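Local coordinates for 4-amino-4-deoxychorismate lyase (Legionella pneumophila, PDB 3LUL), which belongs to the class IV aminotransferase family and carries pyridoxal phosphate covalently attached to a lysine, at residues 201-206 with 217-222. Residues are numbered along the deposited sequence; the frame is centred on the assembly and turned at random. Where two conformers were deposited one is given.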
# COMPACT_ATOMS: atom_id res chain seq x y z
N ILE B 201 -4.55 14.78 -12.91
CA ILE B 201 -4.34 16.13 -13.45
C ILE B 201 -4.66 16.15 -14.95
O ILE B 201 -5.22 17.11 -15.44
CB ILE B 201 -2.91 16.64 -13.17
CG1 ILE B 201 -2.77 16.93 -11.66
CG2 ILE B 201 -2.56 17.91 -13.98
CD1 ILE B 201 -1.33 17.06 -11.19
N THR B 202 -4.26 15.10 -15.66
CA THR B 202 -4.43 15.08 -17.11
C THR B 202 -5.90 14.98 -17.41
O THR B 202 -6.43 15.71 -18.26
CB THR B 202 -3.59 13.95 -17.77
OG1 THR B 202 -2.24 13.99 -17.27
CG2 THR B 202 -3.52 14.12 -19.29
N ARG B 203 -6.58 14.09 -16.68
CA ARG B 203 -8.04 13.95 -16.71
C ARG B 203 -8.73 15.29 -16.50
O ARG B 203 -9.61 15.67 -17.26
CB ARG B 203 -8.47 12.96 -15.60
CG ARG B 203 -9.97 12.87 -15.31
CD ARG B 203 -10.28 12.06 -14.04
NE ARG B 203 -11.73 11.88 -13.84
CZ ARG B 203 -12.57 12.81 -13.35
NH1 ARG B 203 -12.15 14.01 -13.00
NH2 ARG B 203 -13.86 12.54 -13.26
N ALA B 204 -8.33 16.01 -15.45
CA ALA B 204 -8.90 17.33 -15.15
C ALA B 204 -8.70 18.34 -16.28
O ALA B 204 -9.61 19.10 -16.63
CB ALA B 204 -8.29 17.87 -13.83
N ARG B 205 -7.48 18.35 -16.85
CA ARG B 205 -7.15 19.26 -17.97
C ARG B 205 -7.99 18.95 -19.19
O ARG B 205 -8.50 19.85 -19.86
CB ARG B 205 -5.67 19.17 -18.35
CG ARG B 205 -4.68 19.78 -17.32
CD ARG B 205 -3.27 19.32 -17.66
NE ARG B 205 -2.94 19.69 -19.03
CZ ARG B 205 -2.08 19.06 -19.83
NH1 ARG B 205 -1.37 18.02 -19.41
NH2 ARG B 205 -1.89 19.52 -21.07
N LEU B 206 -8.16 17.66 -19.47
CA LEU B 206 -8.93 17.21 -20.63
C LEU B 206 -10.40 17.65 -20.50
O LEU B 206 -10.98 18.18 -21.44
CB LEU B 206 -8.80 15.69 -20.77
CG LEU B 206 -9.32 15.04 -22.04
CD1 LEU B 206 -8.61 13.73 -22.23
CD2 LEU B 206 -10.83 14.85 -22.02
N VAL B 217 -18.76 15.98 -22.66
CA VAL B 217 -18.02 15.05 -21.79
C VAL B 217 -18.84 14.74 -20.53
O VAL B 217 -19.27 15.65 -19.84
CB VAL B 217 -16.65 15.63 -21.37
CG1 VAL B 217 -16.78 17.03 -20.73
CG2 VAL B 217 -15.95 14.67 -20.46
N GLN B 218 -19.01 13.46 -20.23
CA GLN B 218 -19.89 13.04 -19.15
C GLN B 218 -19.10 12.24 -18.11
O GLN B 218 -18.55 11.21 -18.43
CB GLN B 218 -21.03 12.17 -19.69
CG GLN B 218 -21.88 12.79 -20.79
CD GLN B 218 -22.46 14.14 -20.41
OE1 GLN B 218 -22.20 15.16 -21.05
NE2 GLN B 218 -23.23 14.14 -19.34
N GLU B 219 -19.12 12.74 -16.87
CA GLU B 219 -18.55 12.07 -15.71
C GLU B 219 -19.62 11.27 -15.03
O GLU B 219 -20.46 11.84 -14.30
CB GLU B 219 -17.98 13.10 -14.73
CG GLU B 219 -16.84 13.90 -15.33
CD GLU B 219 -16.34 14.99 -14.39
OE1 GLU B 219 -15.73 14.66 -13.35
OE2 GLU B 219 -16.50 16.18 -14.76
N ILE B 220 -19.64 9.96 -15.32
CA ILE B 220 -20.69 9.04 -14.85
C ILE B 220 -20.11 7.66 -14.47
O ILE B 220 -18.99 7.31 -14.84
CB ILE B 220 -21.80 8.81 -15.91
CG1 ILE B 220 -21.26 8.10 -17.17
CG2 ILE B 220 -22.50 10.12 -16.28
CD1 ILE B 220 -22.36 7.67 -18.17
N SER B 221 -20.91 6.89 -13.75
CA SER B 221 -20.50 5.53 -13.39
C SER B 221 -20.68 4.67 -14.62
O SER B 221 -21.74 4.75 -15.29
CB SER B 221 -21.33 5.01 -12.22
OG SER B 221 -21.08 5.78 -11.05
N LEU B 222 -19.65 3.89 -14.92
CA LEU B 222 -19.58 3.12 -16.17
C LEU B 222 -19.42 1.64 -15.86
O LEU B 222 -18.53 1.25 -15.12
CB LEU B 222 -18.40 3.58 -17.01
CG LEU B 222 -18.48 4.97 -17.61
CD1 LEU B 222 -17.10 5.48 -17.99
CD2 LEU B 222 -19.43 4.98 -18.82
O HOH W 1 -13.87 16.15 -12.12
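Arg-203 and Glu-219 join helix 201-212 to strand 217-219 through one charged pair, a worked example of how two long side chains can bridge backbones whose nearest CA atoms, those of this same pair, lie 10.7 Å apart. The arginine covers much of the gap because its chain is extended from CG to NE, with CG anti to the backbone N (chi1 170°). Glu-219 sets out toward the helix and brings OE1 to the guanidinium edge. There NH2 of Arg-203 donates to OE1 of Glu-219 over 2.8 Å, a salt bridge with a moderately bent N-H...O angle of 145°. The groups do not lie flat in a two-pronged pair: the guanidinium and carboxylate planes are turned 71° apart, and the nitrogen approaches OE1 from above the carboxylate plane. NH1 of Arg-203 stays 3.7 Å from OE1 of Glu-219, and a water takes up the difference. It accepts from NH1 of Arg-203 at 2.9 Å, in the guanidinium plane, and donates to OE1 of Glu-219 at 2.7 Å. NH2 also bonds Pro-191 O, so the same nitrogen ties the helix to the end of strand 187-190 as well as to Glu-219. In the two residues before Arg-203, Ile-201 N and Thr-202 OG1 hydrogen-bond the phosphate of the modified residue LLP at position 141. With NH2 and NH1 both engaged, the guanidinium's rotation is probably well fixed, while OE1 receives two donors, one of them from a cation, which should stabilise its negative charge and would be expected to favour the ionised form of Glu-219.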